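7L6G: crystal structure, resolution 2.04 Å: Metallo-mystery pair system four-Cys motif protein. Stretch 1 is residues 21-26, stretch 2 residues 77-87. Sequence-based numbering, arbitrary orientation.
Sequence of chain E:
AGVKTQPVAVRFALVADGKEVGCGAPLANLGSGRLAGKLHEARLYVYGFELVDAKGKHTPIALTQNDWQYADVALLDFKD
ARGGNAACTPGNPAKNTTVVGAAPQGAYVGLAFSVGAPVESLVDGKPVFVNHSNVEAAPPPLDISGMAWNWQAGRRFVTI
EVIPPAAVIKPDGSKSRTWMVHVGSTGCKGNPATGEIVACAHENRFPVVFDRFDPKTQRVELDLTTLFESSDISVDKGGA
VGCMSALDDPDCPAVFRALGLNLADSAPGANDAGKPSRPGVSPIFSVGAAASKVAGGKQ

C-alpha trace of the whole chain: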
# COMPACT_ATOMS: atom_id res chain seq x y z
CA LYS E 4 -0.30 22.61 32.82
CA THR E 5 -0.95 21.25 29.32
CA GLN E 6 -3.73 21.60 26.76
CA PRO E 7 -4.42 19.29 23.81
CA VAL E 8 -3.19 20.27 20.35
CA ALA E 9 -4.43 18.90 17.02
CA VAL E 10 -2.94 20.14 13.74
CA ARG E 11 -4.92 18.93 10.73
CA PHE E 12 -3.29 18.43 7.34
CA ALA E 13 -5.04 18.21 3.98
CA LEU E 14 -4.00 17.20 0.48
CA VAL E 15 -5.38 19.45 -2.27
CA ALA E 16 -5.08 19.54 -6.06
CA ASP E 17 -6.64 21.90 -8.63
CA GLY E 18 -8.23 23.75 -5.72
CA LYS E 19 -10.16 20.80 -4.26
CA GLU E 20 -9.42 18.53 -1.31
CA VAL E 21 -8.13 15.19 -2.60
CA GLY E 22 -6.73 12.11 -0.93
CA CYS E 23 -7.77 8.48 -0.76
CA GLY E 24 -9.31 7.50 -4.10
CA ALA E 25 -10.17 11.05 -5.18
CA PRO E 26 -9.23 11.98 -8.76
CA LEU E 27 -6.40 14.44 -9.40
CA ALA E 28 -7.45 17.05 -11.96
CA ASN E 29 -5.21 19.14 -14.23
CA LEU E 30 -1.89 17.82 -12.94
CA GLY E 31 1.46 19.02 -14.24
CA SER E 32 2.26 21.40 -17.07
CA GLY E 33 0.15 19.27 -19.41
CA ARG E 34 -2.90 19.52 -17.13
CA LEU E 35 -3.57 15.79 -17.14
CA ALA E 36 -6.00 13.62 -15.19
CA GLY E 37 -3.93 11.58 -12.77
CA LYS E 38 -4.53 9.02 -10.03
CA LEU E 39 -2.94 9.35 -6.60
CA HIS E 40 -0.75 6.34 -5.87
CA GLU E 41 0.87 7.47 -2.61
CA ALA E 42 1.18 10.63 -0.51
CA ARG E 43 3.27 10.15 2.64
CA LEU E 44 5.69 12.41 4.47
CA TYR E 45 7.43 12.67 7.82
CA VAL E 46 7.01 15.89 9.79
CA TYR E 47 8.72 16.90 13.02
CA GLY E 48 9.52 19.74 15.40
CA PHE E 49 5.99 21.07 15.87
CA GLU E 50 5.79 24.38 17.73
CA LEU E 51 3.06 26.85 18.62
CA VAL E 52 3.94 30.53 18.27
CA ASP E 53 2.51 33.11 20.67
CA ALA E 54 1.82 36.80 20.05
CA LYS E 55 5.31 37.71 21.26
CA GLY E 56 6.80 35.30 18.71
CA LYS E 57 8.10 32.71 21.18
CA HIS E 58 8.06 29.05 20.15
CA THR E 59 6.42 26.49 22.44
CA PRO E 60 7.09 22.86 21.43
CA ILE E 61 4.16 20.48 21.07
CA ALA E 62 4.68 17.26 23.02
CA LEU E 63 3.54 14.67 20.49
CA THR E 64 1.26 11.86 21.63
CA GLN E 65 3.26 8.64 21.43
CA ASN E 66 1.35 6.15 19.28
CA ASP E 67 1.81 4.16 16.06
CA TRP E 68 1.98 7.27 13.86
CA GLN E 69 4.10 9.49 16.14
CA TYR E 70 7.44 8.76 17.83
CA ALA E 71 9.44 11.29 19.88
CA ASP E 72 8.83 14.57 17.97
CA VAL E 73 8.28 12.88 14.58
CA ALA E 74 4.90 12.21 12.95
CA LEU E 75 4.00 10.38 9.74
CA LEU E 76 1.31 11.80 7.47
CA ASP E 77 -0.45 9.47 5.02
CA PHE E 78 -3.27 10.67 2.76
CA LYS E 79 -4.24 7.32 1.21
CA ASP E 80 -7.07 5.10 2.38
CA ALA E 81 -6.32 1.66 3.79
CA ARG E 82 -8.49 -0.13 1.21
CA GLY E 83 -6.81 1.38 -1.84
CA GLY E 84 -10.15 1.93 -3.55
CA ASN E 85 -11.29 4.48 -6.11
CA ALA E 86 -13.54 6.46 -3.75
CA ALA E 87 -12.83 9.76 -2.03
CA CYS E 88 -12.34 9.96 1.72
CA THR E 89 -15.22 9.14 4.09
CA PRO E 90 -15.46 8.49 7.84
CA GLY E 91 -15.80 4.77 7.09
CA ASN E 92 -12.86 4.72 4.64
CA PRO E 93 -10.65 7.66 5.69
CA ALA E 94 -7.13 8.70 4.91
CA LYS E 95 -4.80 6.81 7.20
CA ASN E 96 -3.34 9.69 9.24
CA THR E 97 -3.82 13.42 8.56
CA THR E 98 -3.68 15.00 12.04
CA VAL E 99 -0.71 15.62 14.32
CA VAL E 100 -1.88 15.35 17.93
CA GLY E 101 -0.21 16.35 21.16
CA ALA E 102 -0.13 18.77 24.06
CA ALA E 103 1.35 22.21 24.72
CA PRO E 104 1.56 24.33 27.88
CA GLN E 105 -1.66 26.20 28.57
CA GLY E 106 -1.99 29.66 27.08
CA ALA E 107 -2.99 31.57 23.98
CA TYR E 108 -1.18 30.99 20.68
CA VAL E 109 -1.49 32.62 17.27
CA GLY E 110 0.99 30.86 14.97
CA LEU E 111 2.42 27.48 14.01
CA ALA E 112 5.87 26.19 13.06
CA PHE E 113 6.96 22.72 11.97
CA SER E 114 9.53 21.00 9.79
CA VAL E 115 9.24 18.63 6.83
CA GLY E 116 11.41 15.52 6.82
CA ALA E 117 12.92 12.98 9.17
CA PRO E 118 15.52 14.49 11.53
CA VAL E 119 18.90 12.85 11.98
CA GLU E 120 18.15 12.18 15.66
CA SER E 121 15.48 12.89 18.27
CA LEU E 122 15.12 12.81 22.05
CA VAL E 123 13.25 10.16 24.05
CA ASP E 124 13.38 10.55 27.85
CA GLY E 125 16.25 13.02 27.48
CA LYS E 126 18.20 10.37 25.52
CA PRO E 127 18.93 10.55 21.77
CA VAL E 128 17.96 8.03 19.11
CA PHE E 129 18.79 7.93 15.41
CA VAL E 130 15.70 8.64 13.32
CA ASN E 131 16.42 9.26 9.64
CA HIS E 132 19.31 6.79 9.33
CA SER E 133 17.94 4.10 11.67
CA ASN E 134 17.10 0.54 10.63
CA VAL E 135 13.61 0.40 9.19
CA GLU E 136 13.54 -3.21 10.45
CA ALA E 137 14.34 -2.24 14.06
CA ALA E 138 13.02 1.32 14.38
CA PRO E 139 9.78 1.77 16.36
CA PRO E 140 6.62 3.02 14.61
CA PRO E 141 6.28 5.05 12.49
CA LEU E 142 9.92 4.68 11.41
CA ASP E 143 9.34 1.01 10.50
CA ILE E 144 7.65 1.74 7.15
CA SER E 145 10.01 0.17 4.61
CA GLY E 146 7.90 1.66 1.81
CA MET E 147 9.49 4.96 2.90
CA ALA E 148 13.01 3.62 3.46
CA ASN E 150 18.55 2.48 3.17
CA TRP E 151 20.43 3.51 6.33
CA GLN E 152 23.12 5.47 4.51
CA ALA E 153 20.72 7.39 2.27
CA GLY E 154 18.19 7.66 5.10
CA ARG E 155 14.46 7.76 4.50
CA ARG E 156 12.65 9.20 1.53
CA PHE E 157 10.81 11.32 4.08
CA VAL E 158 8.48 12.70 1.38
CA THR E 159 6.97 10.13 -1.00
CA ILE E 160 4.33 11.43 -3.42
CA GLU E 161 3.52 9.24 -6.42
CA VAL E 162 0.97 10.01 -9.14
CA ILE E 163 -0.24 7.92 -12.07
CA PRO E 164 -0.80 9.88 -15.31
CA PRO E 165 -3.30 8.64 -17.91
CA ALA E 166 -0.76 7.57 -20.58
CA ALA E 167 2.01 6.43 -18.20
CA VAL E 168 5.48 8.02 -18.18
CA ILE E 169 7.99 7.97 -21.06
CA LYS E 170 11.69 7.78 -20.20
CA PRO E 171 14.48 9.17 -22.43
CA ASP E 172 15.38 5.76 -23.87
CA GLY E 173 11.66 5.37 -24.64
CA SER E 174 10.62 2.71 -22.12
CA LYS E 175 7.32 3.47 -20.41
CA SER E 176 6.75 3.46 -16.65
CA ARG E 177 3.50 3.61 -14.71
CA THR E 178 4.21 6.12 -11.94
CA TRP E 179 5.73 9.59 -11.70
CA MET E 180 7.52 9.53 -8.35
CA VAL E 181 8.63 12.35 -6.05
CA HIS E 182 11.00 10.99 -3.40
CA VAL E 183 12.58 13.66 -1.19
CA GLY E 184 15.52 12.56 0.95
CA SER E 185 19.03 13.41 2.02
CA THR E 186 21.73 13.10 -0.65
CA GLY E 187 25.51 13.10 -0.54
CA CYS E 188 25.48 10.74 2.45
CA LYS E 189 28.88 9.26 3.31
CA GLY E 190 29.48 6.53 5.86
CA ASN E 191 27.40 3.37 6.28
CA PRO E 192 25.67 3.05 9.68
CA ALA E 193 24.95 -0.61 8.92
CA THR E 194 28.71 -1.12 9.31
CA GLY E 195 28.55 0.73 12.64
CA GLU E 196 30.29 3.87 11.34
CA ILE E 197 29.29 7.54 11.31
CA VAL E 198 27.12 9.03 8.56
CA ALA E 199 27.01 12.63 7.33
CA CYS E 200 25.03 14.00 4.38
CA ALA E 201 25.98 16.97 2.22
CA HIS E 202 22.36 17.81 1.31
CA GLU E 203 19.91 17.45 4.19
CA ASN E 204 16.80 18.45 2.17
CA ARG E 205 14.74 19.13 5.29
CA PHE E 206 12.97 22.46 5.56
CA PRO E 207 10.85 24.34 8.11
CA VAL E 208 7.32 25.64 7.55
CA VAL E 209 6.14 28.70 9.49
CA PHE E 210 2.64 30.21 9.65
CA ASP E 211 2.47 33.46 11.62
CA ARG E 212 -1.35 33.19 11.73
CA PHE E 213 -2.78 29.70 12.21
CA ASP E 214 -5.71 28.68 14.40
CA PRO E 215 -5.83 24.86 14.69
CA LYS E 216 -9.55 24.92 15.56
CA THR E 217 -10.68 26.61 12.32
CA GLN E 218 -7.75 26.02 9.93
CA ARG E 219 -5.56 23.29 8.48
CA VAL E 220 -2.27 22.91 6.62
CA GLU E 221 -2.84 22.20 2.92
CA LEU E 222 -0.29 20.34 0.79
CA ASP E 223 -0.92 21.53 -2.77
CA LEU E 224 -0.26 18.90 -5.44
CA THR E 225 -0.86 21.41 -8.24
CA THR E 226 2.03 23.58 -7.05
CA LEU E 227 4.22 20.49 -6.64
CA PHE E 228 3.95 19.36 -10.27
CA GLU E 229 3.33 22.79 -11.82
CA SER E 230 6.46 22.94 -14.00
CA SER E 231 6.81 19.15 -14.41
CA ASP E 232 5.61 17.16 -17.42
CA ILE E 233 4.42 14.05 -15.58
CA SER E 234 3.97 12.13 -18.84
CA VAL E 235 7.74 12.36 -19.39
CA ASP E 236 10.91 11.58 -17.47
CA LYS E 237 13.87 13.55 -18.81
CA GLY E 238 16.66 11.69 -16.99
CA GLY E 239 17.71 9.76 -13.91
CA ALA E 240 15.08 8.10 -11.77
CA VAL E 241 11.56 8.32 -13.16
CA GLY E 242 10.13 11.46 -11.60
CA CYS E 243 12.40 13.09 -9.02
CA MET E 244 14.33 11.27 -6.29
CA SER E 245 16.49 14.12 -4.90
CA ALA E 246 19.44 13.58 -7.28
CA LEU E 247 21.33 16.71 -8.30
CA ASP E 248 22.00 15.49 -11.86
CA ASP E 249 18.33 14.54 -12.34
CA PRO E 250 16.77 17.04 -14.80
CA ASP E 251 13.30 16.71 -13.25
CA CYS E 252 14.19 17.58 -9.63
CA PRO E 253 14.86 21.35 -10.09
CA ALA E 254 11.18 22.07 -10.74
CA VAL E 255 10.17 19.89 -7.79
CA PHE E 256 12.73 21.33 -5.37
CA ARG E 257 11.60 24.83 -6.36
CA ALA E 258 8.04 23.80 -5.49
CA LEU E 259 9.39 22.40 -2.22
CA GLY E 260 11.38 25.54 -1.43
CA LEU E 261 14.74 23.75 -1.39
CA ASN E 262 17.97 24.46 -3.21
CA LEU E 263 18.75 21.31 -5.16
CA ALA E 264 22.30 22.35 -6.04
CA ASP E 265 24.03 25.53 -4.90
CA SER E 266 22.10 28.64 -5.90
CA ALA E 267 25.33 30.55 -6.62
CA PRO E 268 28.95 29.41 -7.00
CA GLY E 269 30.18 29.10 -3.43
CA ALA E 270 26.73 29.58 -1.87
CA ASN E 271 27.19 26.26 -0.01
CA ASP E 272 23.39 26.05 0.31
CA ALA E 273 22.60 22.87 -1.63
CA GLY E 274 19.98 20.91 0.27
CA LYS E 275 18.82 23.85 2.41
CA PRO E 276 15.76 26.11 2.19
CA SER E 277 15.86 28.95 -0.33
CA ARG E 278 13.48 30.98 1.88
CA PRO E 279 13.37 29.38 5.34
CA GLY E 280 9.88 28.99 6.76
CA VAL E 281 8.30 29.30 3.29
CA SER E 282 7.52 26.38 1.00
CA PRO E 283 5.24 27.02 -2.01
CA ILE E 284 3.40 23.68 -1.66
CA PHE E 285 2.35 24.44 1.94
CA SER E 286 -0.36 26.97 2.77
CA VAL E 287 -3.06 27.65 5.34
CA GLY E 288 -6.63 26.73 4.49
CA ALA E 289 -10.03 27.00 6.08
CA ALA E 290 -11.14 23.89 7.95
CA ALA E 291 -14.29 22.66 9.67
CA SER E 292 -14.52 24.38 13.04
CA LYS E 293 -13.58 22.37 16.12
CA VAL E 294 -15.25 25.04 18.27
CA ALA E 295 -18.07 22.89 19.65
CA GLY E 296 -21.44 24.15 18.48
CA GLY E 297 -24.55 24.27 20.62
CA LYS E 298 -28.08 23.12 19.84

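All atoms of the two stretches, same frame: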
# COMPACT_ATOMS: atom_id res chain seq x y z
N VAL E 21 -8.25 16.54 -2.07
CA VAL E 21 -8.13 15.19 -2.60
C VAL E 21 -7.65 14.27 -1.50
O VAL E 21 -7.76 14.58 -0.31
CB VAL E 21 -7.20 15.15 -3.82
CG1 VAL E 21 -7.81 15.93 -4.97
CG2 VAL E 21 -5.83 15.71 -3.46
N GLY E 22 -7.10 13.13 -1.88
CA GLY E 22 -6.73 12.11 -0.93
C GLY E 22 -7.60 10.88 -1.07
O GLY E 22 -8.70 10.92 -1.63
N CYS E 23 -7.10 9.76 -0.55
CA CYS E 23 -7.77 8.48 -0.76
C CYS E 23 -7.95 8.29 -2.26
O CYS E 23 -7.07 8.67 -3.04
CB CYS E 23 -9.09 8.42 0.00
SG CYS E 23 -9.02 9.01 1.73
N GLY E 24 -9.10 7.77 -2.68
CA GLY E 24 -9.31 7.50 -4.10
C GLY E 24 -9.81 8.67 -4.93
O GLY E 24 -10.31 8.45 -6.04
N ALA E 25 -9.68 9.89 -4.44
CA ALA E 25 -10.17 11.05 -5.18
C ALA E 25 -9.36 11.26 -6.45
O ALA E 25 -8.15 11.03 -6.46
CB ALA E 25 -10.12 12.31 -4.31
N PRO E 26 -9.99 11.69 -7.54
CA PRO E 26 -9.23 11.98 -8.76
C PRO E 26 -8.40 13.24 -8.62
O PRO E 26 -8.72 14.15 -7.84
CB PRO E 26 -10.32 12.16 -9.83
CG PRO E 26 -11.54 12.55 -9.06
CD PRO E 26 -11.44 11.84 -7.74
N ASP E 77 -0.10 10.37 6.11
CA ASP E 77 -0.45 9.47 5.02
C ASP E 77 -1.86 9.82 4.56
O ASP E 77 -2.80 9.76 5.36
CB ASP E 77 -0.36 8.00 5.45
CG ASP E 77 -0.49 7.03 4.29
OD1 ASP E 77 -0.87 7.46 3.17
OD2 ASP E 77 -0.21 5.83 4.49
N PHE E 78 -2.00 10.18 3.29
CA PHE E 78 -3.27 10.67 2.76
C PHE E 78 -4.04 9.62 1.97
O PHE E 78 -5.09 9.93 1.41
CB PHE E 78 -3.03 11.90 1.89
CG PHE E 78 -2.41 13.05 2.64
CD1 PHE E 78 -3.20 13.88 3.42
CD2 PHE E 78 -1.05 13.29 2.57
CE1 PHE E 78 -2.63 14.93 4.11
CE2 PHE E 78 -0.48 14.34 3.26
CZ PHE E 78 -1.27 15.16 4.04
N LYS E 79 -3.54 8.39 1.90
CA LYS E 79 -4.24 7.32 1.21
C LYS E 79 -5.16 6.58 2.17
O LYS E 79 -4.96 6.57 3.39
CB LYS E 79 -3.25 6.34 0.58
CG LYS E 79 -2.49 6.91 -0.60
CD LYS E 79 -3.42 7.23 -1.76
CE LYS E 79 -3.87 5.97 -2.48
NZ LYS E 79 -4.66 6.28 -3.70
N ASP E 80 -6.19 5.95 1.61
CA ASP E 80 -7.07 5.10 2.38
C ASP E 80 -6.47 3.70 2.50
O ASP E 80 -5.68 3.27 1.66
CB ASP E 80 -8.45 5.02 1.72
CG ASP E 80 -8.39 4.52 0.29
OD1 ASP E 80 -7.64 5.12 -0.51
OD2 ASP E 80 -9.09 3.54 -0.04
N ALA E 81 -6.87 2.99 3.56
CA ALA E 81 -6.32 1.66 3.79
C ALA E 81 -6.74 0.68 2.70
O ALA E 81 -5.95 -0.17 2.28
CB ALA E 81 -6.76 1.15 5.16
N ARG E 82 -7.98 0.80 2.22
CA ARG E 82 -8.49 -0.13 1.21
C ARG E 82 -7.70 -0.04 -0.09
O ARG E 82 -7.40 -1.06 -0.72
CB ARG E 82 -9.96 0.14 0.93
CG ARG E 82 -10.93 -0.37 1.98
CD ARG E 82 -12.29 -0.67 1.37
NE ARG E 82 -12.80 0.43 0.55
CZ ARG E 82 -12.81 0.44 -0.78
NH1 ARG E 82 -12.33 -0.60 -1.45
NH2 ARG E 82 -13.29 1.48 -1.44
N GLY E 83 -7.36 1.18 -0.51
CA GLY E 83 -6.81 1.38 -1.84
C GLY E 83 -7.86 1.43 -2.92
O GLY E 83 -7.57 1.08 -4.07
N GLY E 84 -9.07 1.87 -2.60
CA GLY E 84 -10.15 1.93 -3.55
C GLY E 84 -10.11 3.19 -4.40
O GLY E 84 -9.19 4.00 -4.34
N ASN E 85 -11.16 3.35 -5.20
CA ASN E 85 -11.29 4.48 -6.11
C ASN E 85 -12.31 5.51 -5.62
O ASN E 85 -12.84 6.28 -6.43
CB ASN E 85 -11.66 4.00 -7.51
CG ASN E 85 -10.47 3.44 -8.27
OD1 ASN E 85 -9.32 3.68 -7.90
ND2 ASN E 85 -10.74 2.70 -9.34
N ALA E 86 -12.59 5.53 -4.33
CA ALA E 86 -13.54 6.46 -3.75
C ALA E 86 -12.83 7.50 -2.89
O ALA E 86 -11.78 7.22 -2.30
CB ALA E 86 -14.59 5.73 -2.90
N ALA E 87 -13.40 8.70 -2.83
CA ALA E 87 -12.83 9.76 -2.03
C ALA E 87 -13.05 9.47 -0.54
O ALA E 87 -13.78 8.56 -0.16
CB ALA E 87 -13.44 11.11 -2.40

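A tight turn can dock against a distant segment with its backbone making the main hydrogen bonds, and the contact between residues 21-26 and 77-87 of this four-Cys motif protein is a compact example. The shorter stretch contains a type II' beta turn from Gly-22 to Ala-25, closed by a hydrogen bond from Ala-25 N to Gly-22 O (3.1 Å). Cys-23 and Gly-24 occupy its two central positions, with Cys-23 at a positive phi of 54°. The longer stretch enters as a strand at Asp-77, turns a corner at Lys-79, and then loops round so that its far end also reaches the turn. The CA atoms record this double approach: Cys-23 CA lies 4.2 Å from Lys-79 CA, whereas Gly-24 CA lies 4.1 Å from Asn-85 CA and Ala-25 CA 4.3 Å from Ala-87 CA.

Two backbone hydrogen bonds fasten the turn to these separate parts of the longer stretch. Cys-23 N donates to Phe-78 O at 2.8 Å with a nearly straight angle of 162°, and the next amide, Gly-24 N, donates to Ala-86 O, also at 2.8 Å but more bent, at 130°. Successive peptide groups thus find acceptors eight residues apart in the partner. Since the donors and acceptors belong to the main chain, the pairing depends on the path of the backbone more than on side-chain identity.

Close approach nevertheless restricts what the backbone can carry. At Gly-24 a CB would point toward the loop and clash with Ala-86 N, Asn-85 C and Gly-84 O. Without one, Gly-24 CA can sit 3.5 Å from Gly-84 O in a CA-H...O contact. Gly-22 is constrained differently: at its phi and psi of 112° and 160°, a CB would be jammed against the carbonyl oxygen of the preceding residue.

Side chains supplement this framework. The CA-to-CB bond of Asp-80 points toward the turn, and its OD1 lies 3.4 Å from Cys-23 CA and 3.6 Å from Cys-23 CB, in contact without a hydrogen bond. Its other carboxylate oxygen, OD2, helps shape the loop, accepting from Gly-84 N at 3.1 Å and, weakly, from Gly-83 N at 3.0 Å. The same residue therefore touches the turn and braces the chain that curls round to meet it. Asp-77 does comparable work at the corner, where its OD1 accepts from Lys-79 N at 3.1 Å.

Lys-79 starts with its CA-to-CB bond directed away, but its m, m, m, t conformation brings the end of the chain nearer, and NZ makes a weak hydrogen bond to Cys-23 O at 3.5 Å. The Cys-23 side chain, bonded covalently to a group elsewhere in the structure, packs its CB 3.7 Å from Ala-86 O. At the end of the contact, Ala-25 CB and Ala-87 CB meet at 4.0 Å, a small apolar pairing beside the polar backbone links. The whole contact buries 380 Å², with Cys-23 and Gly-24 the most extensively covered residues.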